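PDB 4RXL: molybdenum ABC transporter, periplasmic molybdenum-binding protein from Vibrio cholerae, which binds tungstate in the cleft between its two lobes and probably hands molybdate or tungstate to a ModB-ModC membrane importer. Local coordinates for residues N76-L88 / T185-L199. Residues are numbered along the deposited sequence; the frame is centred on the assembly and turned at random.
Sequences NKVVTLAANSLVL and TAFSAQSHQPIRYPL
Strand 78-84 runs antiparallel to strand 195-199, axes 4.3 Å apart at their closest and directions 137° apart, and farther on Leu86-Leu88 pair in the same sense with Thr185-Phe187. One long strand thus serves both lobes of a type II periplasmic binding protein of the ModA family, crossing the hinge beside the tungstate cleft. Val79 and Leu199 exchange two backbone bonds; farther along, Leu81 N gives to Tyr197 O and Tyr197 N to Ala82 O, so that two residues face one in a classic beta bulge. Ala82 N is buried there without a partner.

The Tyr197 ring turns its edge to the strand, receiving Ala82 O and Asn84 CB near its plane. CG beside its own backbone N and opposite the carbonyl carbon (chi1 -69°) sends the ring across to Asn84, whose ND2 donates to Tyr197 OH over 3.0 Å; the hydroxyl lies in the amide plane, though amide and ring planes are 40° apart. Ser13 OG of the tungstate pocket also bonds Tyr197 OH, while Thr173 OG1 bonds Asn84 ND2, making this pair a second shell to the anion site. Ile195 CG2 packs on Asn84 CB at 3.6 Å, and Ile195 O is gripped from opposite faces of its carbonyl plane by Asn84 N and Arg196 NH2. That guanidinium nitrogen also lies 3.4 Å from Ala83 CB, and Pro194 CB sits over one face of the group, toward its rim.

Past Ser85, where the long strand is interrupted, Leu86 touches two rings at once: its CD2 meets Phe187 CD2 at 3.9 Å and its CB lies 3.7 Å from His192 NE2. One water bridges the two segments, accepting from Leu86 N, donating to Phe187 O at 2.9 Å, and hydrogen-bonded to His192 NE2 at 2.7 Å.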
ATOM      1  N   ASN A  76     -11.720   0.690  19.542  1.00 29.30           N
ATOM      2  CA  ASN A  76     -10.649   1.524  20.105  1.00 30.30           C
ATOM      3  C   ASN A  76      -9.238   0.930  20.080  1.00 34.41           C
ATOM      4  O   ASN A  76      -8.305   1.500  20.648  1.00 36.52           O
ATOM      5  CB  ASN A  76     -10.997   1.944  21.544  1.00 32.57           C
ATOM      6  CG  ASN A  76     -10.979   0.791  22.548  1.00 34.13           C
ATOM      7  OD1 ASN A  76     -10.882  -0.373  22.176  1.00 37.58           O
ATOM      8  ND2 ASN A  76     -11.084   1.122  23.838  1.00 42.45           N
ATOM      9  N   LYS A  77      -9.070  -0.206  19.417  1.00 26.47           N
ATOM     10  CA  LYS A  77      -7.742  -0.790  19.219  1.00 27.13           C
ATOM     11  C   LYS A  77      -7.225  -0.634  17.791  1.00 24.97           C
ATOM     12  O   LYS A  77      -6.343  -1.396  17.363  1.00 23.09           O
ATOM     13  CB  LYS A  77      -7.788  -2.270  19.618  1.00 27.51           C
ATOM     14  CG  LYS A  77      -8.095  -2.485  21.093  1.00 27.55           C
ATOM     15  CD  LYS A  77      -6.854  -2.320  21.950  1.00 35.27           C
ATOM     16  CE  LYS A  77      -7.158  -2.028  23.404  1.00 57.48           C
ATOM     17  NZ  LYS A  77      -5.917  -1.546  24.073  1.00 50.46           N
ATOM     18  N   VAL A  78      -7.775   0.327  17.053  1.00 22.88           N
ATOM     19  CA  VAL A  78      -7.300   0.679  15.738  1.00 23.05           C
ATOM     20  C   VAL A  78      -6.842   2.118  15.793  1.00 24.71           C
ATOM     21  O   VAL A  78      -7.559   2.974  16.290  1.00 26.66           O
ATOM     22  CB  VAL A  78      -8.406   0.537  14.675  1.00 22.41           C
ATOM     23  CG1 VAL A  78      -7.866   0.822  13.285  1.00 26.53           C
ATOM     24  CG2 VAL A  78      -9.048  -0.835  14.758  1.00 28.76           C
ATOM     25  N   VAL A  79      -5.635   2.387  15.315  1.00 21.87           N
ATOM     26  CA  VAL A  79      -5.108   3.768  15.307  1.00 24.83           C
ATOM     27  C   VAL A  79      -4.488   4.011  13.947  1.00 22.88           C
ATOM     28  O   VAL A  79      -4.041   3.085  13.307  1.00 21.50           O
ATOM     29  CB  VAL A  79      -4.075   4.021  16.428  1.00 29.19           C
ATOM     30  CG1 VAL A  79      -4.664   3.655  17.782  1.00 43.30           C
ATOM     31  CG2 VAL A  79      -2.783   3.253  16.183  1.00 30.32           C
ATOM     32  N   THR A  80      -4.473   5.238  13.451  1.00 25.68           N
ATOM     33  CA  THR A  80      -3.874   5.484  12.137  1.00 22.70           C
ATOM     34  C   THR A  80      -2.377   5.721  12.306  1.00 22.97           C
ATOM     35  O   THR A  80      -1.925   6.490  13.158  1.00 25.92           O
ATOM     36  CB  THR A  80      -4.513   6.677  11.418  1.00 30.43           C
ATOM     37  OG1 THR A  80      -5.932   6.537  11.464  1.00 32.80           O
ATOM     38  CG2 THR A  80      -4.074   6.728   9.980  1.00 30.15           C
ATOM     39  N   LEU A  81      -1.616   5.029  11.487  1.00 18.15           N
ATOM     40  CA  LEU A  81      -0.174   5.003  11.582  1.00 20.23           C
ATOM     41  C   LEU A  81       0.538   5.986  10.618  1.00 22.25           C
ATOM     42  O   LEU A  81       1.574   6.564  10.941  1.00 25.18           O
ATOM     43  CB  LEU A  81       0.262   3.581  11.281  1.00 23.56           C
ATOM     44  CG  LEU A  81       1.712   3.225  11.513  1.00 27.23           C
ATOM     45  CD1 LEU A  81       2.086   3.512  12.952  1.00 32.74           C
ATOM     46  CD2 LEU A  81       1.878   1.767  11.183  1.00 24.61           C
ATOM     47  N   ALA A  82       0.009   6.138   9.413  1.00 18.95           N
ATOM     48  CA  ALA A  82       0.742   6.803   8.348  1.00 17.20           C
ATOM     49  C   ALA A  82      -0.196   7.124   7.191  1.00 18.47           C
ATOM     50  O   ALA A  82      -1.305   6.596   7.111  1.00 17.63           O
ATOM     51  CB  ALA A  82       1.843   5.869   7.861  1.00 21.02           C
ATOM     52  N   ALA A  83       0.286   7.956   6.272  1.00 19.42           N
ATOM     53  CA  ALA A  83      -0.428   8.245   5.040  1.00 18.89           C
ATOM     54  C   ALA A  83       0.497   8.088   3.850  1.00 18.07           C
ATOM     55  O   ALA A  83       1.707   7.901   3.995  1.00 17.85           O
ATOM     56  CB  ALA A  83      -1.005   9.650   5.082  1.00 17.68           C
ATOM     57  N   ASN A  84      -0.086   8.125   2.657  1.00 16.13           N
ATOM     58  CA  ASN A  84       0.702   7.955   1.438  1.00 17.22           C
ATOM     59  C   ASN A  84       0.075   8.789   0.343  1.00 18.34           C
ATOM     60  O   ASN A  84      -0.951   9.431   0.554  1.00 17.98           O
ATOM     61  CB  ASN A  84       0.789   6.467   1.054  1.00 16.55           C
ATOM     62  CG  ASN A  84       2.144   6.056   0.491  1.00 14.96           C
ATOM     63  OD1 ASN A  84       2.855   6.853  -0.148  1.00 16.49           O
ATOM     64  ND2 ASN A  84       2.475   4.784   0.655  1.00 13.06           N
ATOM     65  N   SER A  85       0.727   8.796  -0.825  1.00 17.45           N
ATOM     66  CA  SER A  85       0.144   9.345  -2.025  1.00 17.69           C
ATOM     67  C   SER A  85       0.298   8.321  -3.126  1.00 15.02           C
ATOM     68  O   SER A  85       1.022   7.322  -3.001  1.00 14.69           O
ATOM     69  CB  SER A  85       0.760  10.680  -2.381  1.00 21.95           C
ATOM     70  OG  SER A  85       2.107  10.526  -2.735  1.00 24.92           O
ATOM     71  N   LEU A  86      -0.398   8.564  -4.228  1.00 15.53           N
ATOM     72  CA  LEU A  86      -0.476   7.641  -5.360  1.00 16.15           C
ATOM     73  C   LEU A  86       0.218   8.256  -6.587  1.00 16.59           C
ATOM     74  O   LEU A  86       0.052   9.454  -6.876  1.00 17.45           O
ATOM     75  CB  LEU A  86      -1.943   7.380  -5.686  1.00 16.47           C
ATOM     76  CG  LEU A  86      -2.321   6.099  -6.429  1.00 16.57           C
ATOM     77  CD1 LEU A  86      -2.213   4.914  -5.500  1.00 17.48           C
ATOM     78  CD2 LEU A  86      -3.733   6.219  -6.960  1.00 21.92           C
ATOM     79  N   VAL A  87       1.002   7.424  -7.277  1.00 15.77           N
ATOM     80  CA  VAL A  87       1.774   7.863  -8.420  1.00 15.93           C
ATOM     81  C   VAL A  87       1.652   6.940  -9.621  1.00 17.09           C
ATOM     82  O   VAL A  87       1.283   5.765  -9.521  1.00 17.33           O
ATOM     83  CB  VAL A  87       3.261   8.043  -8.057  1.00 20.85           C
ATOM     84  CG1 VAL A  87       3.399   9.105  -6.967  1.00 18.06           C
ATOM     85  CG2 VAL A  87       3.893   6.739  -7.607  1.00 19.87           C
ATOM     86  N   LEU A  88       1.943   7.548 -10.765  1.00 18.57           N
ATOM     87  CA  LEU A  88       2.039   6.869 -12.024  1.00 18.15           C
ATOM     88  C   LEU A  88       3.520   6.709 -12.293  1.00 18.70           C
ATOM     89  O   LEU A  88       4.281   7.694 -12.308  1.00 20.53           O
ATOM     90  CB  LEU A  88       1.383   7.702 -13.111  1.00 19.79           C
ATOM     91  CG  LEU A  88       1.337   7.093 -14.519  1.00 22.30           C
ATOM     92  CD1 LEU A  88       0.496   5.819 -14.546  1.00 20.96           C
ATOM     93  CD2 LEU A  88       0.780   8.142 -15.445  1.00 21.73           C
ATOM     94  N   THR A 185       4.063  11.090 -12.895  1.00 25.22           N
ATOM     95  CA  THR A 185       3.315  12.142 -12.229  1.00 25.17           C
ATOM     96  C   THR A 185       2.635  11.546 -11.009  1.00 19.11           C
ATOM     97  O   THR A 185       2.588  10.333 -10.848  1.00 22.86           O
ATOM     98  CB  THR A 185       2.288  12.824 -13.174  1.00 32.30           C
ATOM     99  OG1 THR A 185       1.921  14.110 -12.650  1.00 34.13           O
ATOM    100  CG2 THR A 185       1.036  12.000 -13.331  1.00 27.24           C
ATOM    101  N   ALA A 186       2.188  12.411 -10.111  1.00 21.77           N
ATOM    102  CA  ALA A 186       1.450  12.010  -8.952  1.00 20.51           C
ATOM    103  C   ALA A 186      -0.011  12.383  -9.166  1.00 20.76           C
ATOM    104  O   ALA A 186      -0.313  13.437  -9.717  1.00 23.84           O
ATOM    105  CB  ALA A 186       1.994  12.729  -7.725  1.00 21.82           C
ATOM    106  N   PHE A 187      -0.905  11.524  -8.698  1.00 17.16           N
ATOM    107  CA  PHE A 187      -2.345  11.810  -8.761  1.00 18.57           C
ATOM    108  C   PHE A 187      -2.740  12.874  -7.744  1.00 21.70           C
ATOM    109  O   PHE A 187      -2.173  12.920  -6.641  1.00 20.59           O
ATOM    110  CB  PHE A 187      -3.142  10.520  -8.550  1.00 20.20           C
ATOM    111  CG  PHE A 187      -3.001   9.564  -9.674  1.00 18.03           C
ATOM    112  CD1 PHE A 187      -3.779   9.702 -10.807  1.00 22.07           C
ATOM    113  CD2 PHE A 187      -2.050   8.568  -9.623  1.00 19.68           C
ATOM    114  CE1 PHE A 187      -3.639   8.834 -11.846  1.00 21.83           C
ATOM    115  CE2 PHE A 187      -1.894   7.698 -10.674  1.00 21.77           C
ATOM    116  CZ  PHE A 187      -2.685   7.840 -11.788  1.00 19.47           C
ATOM    117  N   SER A 188      -3.732  13.687  -8.087  1.00 20.27           N
ATOM    118  CA  SER A 188      -4.169  14.775  -7.193  1.00 20.21           C
ATOM    119  C   SER A 188      -4.892  14.237  -5.944  1.00 23.43           C
ATOM    120  O   SER A 188      -5.476  13.161  -5.953  1.00 20.84           O
ATOM    121  CB  SER A 188      -5.075  15.750  -7.948  1.00 25.20           C
ATOM    122  OG  SER A 188      -6.311  15.136  -8.148  1.00 25.70           O
ATOM    123  N   ALA A 189      -4.886  15.025  -4.871  1.00 21.23           N
ATOM    124  CA  ALA A 189      -5.610  14.677  -3.655  1.00 18.44           C
ATOM    125  C   ALA A 189      -7.120  14.499  -3.882  1.00 21.28           C
ATOM    126  O   ALA A 189      -7.774  13.736  -3.195  1.00 27.32           O
ATOM    127  CB  ALA A 189      -5.372  15.756  -2.600  1.00 24.04           C
ATOM    128  N   GLN A 190      -7.648  15.196  -4.877  0.50 21.20           N
ATOM    129  CA  GLN A 190      -9.065  15.135  -5.219  0.50 21.50           C
ATOM    130  C   GLN A 190      -9.442  13.850  -5.942  0.50 22.26           C
ATOM    131  O   GLN A 190     -10.621  13.500  -6.031  0.50 26.64           O
ATOM    132  CB  GLN A 190      -9.416  16.333  -6.107  0.50 21.85           C
ATOM    133  CG  GLN A 190      -9.463  17.653  -5.366  0.50 22.52           C
ATOM    134  CD  GLN A 190      -8.088  18.161  -4.988  0.50 22.49           C
ATOM    135  OE1 GLN A 190      -7.135  17.999  -5.743  0.50 24.27           O
ATOM    136  NE2 GLN A 190      -7.981  18.773  -3.822  0.50 18.78           N
ATOM    137  N   SER A 191      -8.445  13.152  -6.465  1.00 21.03           N
ATOM    138  CA  SER A 191      -8.697  12.008  -7.370  1.00 20.38           C
ATOM    139  C   SER A 191      -9.026  10.677  -6.717  1.00 19.63           C
ATOM    140  O   SER A 191      -9.512   9.757  -7.382  1.00 21.00           O
ATOM    141  CB  SER A 191      -7.533  11.854  -8.330  1.00 27.25           C
ATOM    142  OG  SER A 191      -6.462  11.247  -7.692  1.00 23.61           O
ATOM    143  N   HIS A 192      -8.762  10.546  -5.427  1.00 19.01           N
ATOM    144  CA  HIS A 192      -9.038   9.300  -4.700  1.00 18.74           C
ATOM    145  C   HIS A 192      -9.215   9.607  -3.212  1.00 22.24           C
ATOM    146  O   HIS A 192      -8.883  10.705  -2.767  1.00 20.32           O
ATOM    147  CB  HIS A 192      -7.913   8.263  -4.913  1.00 18.66           C
ATOM    148  CG  HIS A 192      -6.548   8.765  -4.539  1.00 19.43           C
ATOM    149  ND1 HIS A 192      -6.104   8.801  -3.234  1.00 22.57           N
ATOM    150  CD2 HIS A 192      -5.565   9.331  -5.284  1.00 19.98           C
ATOM    151  CE1 HIS A 192      -4.893   9.321  -3.193  1.00 18.27           C
ATOM    152  NE2 HIS A 192      -4.534   9.641  -4.424  1.00 18.46           N
ATOM    153  N   GLN A 193      -9.704   8.639  -2.458  1.00 20.28           N
ATOM    154  CA  GLN A 193      -9.785   8.785  -1.034  1.00 18.91           C
ATOM    155  C   GLN A 193      -8.390   8.917  -0.440  1.00 18.08           C
ATOM    156  O   GLN A 193      -7.460   8.287  -0.872  1.00 18.46           O
ATOM    157  CB  GLN A 193     -10.490   7.586  -0.423  1.00 25.20           C
ATOM    158  CG  GLN A 193     -12.007   7.633  -0.539  1.00 46.58           C
ATOM    159  CD  GLN A 193     -12.636   8.731   0.306  1.00 47.50           C
ATOM    160  OE1 GLN A 193     -13.147   9.717  -0.207  1.00 47.14           O
ATOM    161  NE2 GLN A 193     -12.554   8.574   1.606  1.00 82.57           N
ATOM    162  N   PRO A 194      -8.256   9.756   0.566  1.00 20.69           N
ATOM    163  CA  PRO A 194      -6.962   9.881   1.237  1.00 20.12           C
ATOM    164  C   PRO A 194      -6.415   8.523   1.681  1.00 18.62           C
ATOM    165  O   PRO A 194      -7.121   7.732   2.302  1.00 19.85           O
ATOM    166  CB  PRO A 194      -7.266  10.784   2.431  1.00 22.22           C
ATOM    167  CG  PRO A 194      -8.487  11.550   2.048  1.00 24.98           C
ATOM    168  CD  PRO A 194      -9.275  10.657   1.138  1.00 21.78           C
ATOM    169  N   ILE A 195      -5.162   8.246   1.338  1.00 17.88           N
ATOM    170  CA  ILE A 195      -4.519   6.981   1.672  1.00 13.78           C
ATOM    171  C   ILE A 195      -4.006   7.002   3.101  1.00 17.50           C
ATOM    172  O   ILE A 195      -3.204   7.850   3.462  1.00 17.78           O
ATOM    173  CB  ILE A 195      -3.363   6.702   0.732  1.00 16.10           C
ATOM    174  CG1 ILE A 195      -3.881   6.683  -0.698  1.00 16.40           C
ATOM    175  CG2 ILE A 195      -2.668   5.395   1.103  1.00 16.78           C
ATOM    176  CD1 ILE A 195      -2.800   6.921  -1.733  1.00 17.44           C
ATOM    177  N   ARG A 196      -4.553   6.106   3.925  1.00 17.01           N
ATOM    178  CA  ARG A 196      -4.280   6.074   5.344  1.00 17.09           C
ATOM    179  C   ARG A 196      -4.108   4.619   5.744  1.00 16.73           C
ATOM    180  O   ARG A 196      -4.820   3.744   5.238  1.00 19.21           O
ATOM    181  CB  ARG A 196      -5.429   6.668   6.136  1.00 20.37           C
ATOM    182  CG  ARG A 196      -5.744   8.111   5.796  1.00 19.95           C
ATOM    183  CD  ARG A 196      -4.714   9.077   6.353  1.00 39.07           C
ATOM    184  NE  ARG A 196      -5.053  10.473   6.039  1.00 48.29           N
ATOM    185  CZ  ARG A 196      -4.727  11.120   4.911  1.00 37.80           C
ATOM    186  NH1 ARG A 196      -5.118  12.379   4.768  1.00 54.17           N
ATOM    187  NH2 ARG A 196      -4.018  10.538   3.914  1.00 26.61           N
ATOM    188  N   TYR A 197      -3.123   4.364   6.612  1.00 15.25           N
ATOM    189  CA  TYR A 197      -2.777   3.040   7.105  1.00 16.33           C
ATOM    190  C   TYR A 197      -3.164   2.844   8.555  1.00 15.29           C
ATOM    191  O   TYR A 197      -2.468   3.312   9.439  1.00 19.36           O
ATOM    192  CB  TYR A 197      -1.252   2.826   7.031  1.00 15.31           C
ATOM    193  CG  TYR A 197      -0.700   2.728   5.647  1.00 14.19           C
ATOM    194  CD1 TYR A 197      -0.520   3.844   4.896  1.00 18.28           C
ATOM    195  CD2 TYR A 197      -0.312   1.486   5.082  1.00 15.49           C
ATOM    196  CE1 TYR A 197      -0.025   3.766   3.597  1.00 16.73           C
ATOM    197  CE2 TYR A 197       0.212   1.407   3.814  1.00 13.15           C
ATOM    198  CZ  TYR A 197       0.376   2.557   3.073  1.00 15.33           C
ATOM    199  OH  TYR A 197       0.875   2.504   1.783  1.00 18.14           O
ATOM    200  N   PRO A 198      -4.270   2.173   8.814  1.00 16.12           N
ATOM    201  CA  PRO A 198      -4.553   1.828  10.199  1.00 17.10           C
ATOM    202  C   PRO A 198      -3.705   0.674  10.720  1.00 18.17           C
ATOM    203  O   PRO A 198      -3.343  -0.235   9.989  1.00 18.86           O
ATOM    204  CB  PRO A 198      -6.019   1.404  10.170  1.00 19.98           C
ATOM    205  CG  PRO A 198      -6.258   0.960   8.783  1.00 24.78           C
ATOM    206  CD  PRO A 198      -5.335   1.755   7.892  1.00 15.47           C
ATOM    207  N   LEU A 199      -3.465   0.699  12.022  1.00 17.95           N
ATOM    208  CA  LEU A 199      -2.813  -0.364  12.743  1.00 20.92           C
ATOM    209  C   LEU A 199      -3.856  -0.913  13.692  1.00 18.62           C
ATOM    210  O   LEU A 199      -4.365  -0.175  14.559  1.00 20.87           O
ATOM    211  CB  LEU A 199      -1.622   0.191  13.502  1.00 20.00           C
ATOM    212  CG  LEU A 199      -1.001  -0.634  14.625  1.00 21.38           C
ATOM    213  CD1 LEU A 199      -0.346  -1.893  14.070  1.00 23.11           C
ATOM    214  CD2 LEU A 199      -0.012   0.220  15.393  1.00 20.70           C
TER
HETATM  215  O   HOH W   1      -3.866  -0.122  17.656  1.00 35.99           O
HETATM  216  O   HOH W   2      -3.529  10.124  -0.193  1.00 24.63           O
HETATM  217  O   HOH W   3      -2.162  10.933  -4.534  1.00 19.42           O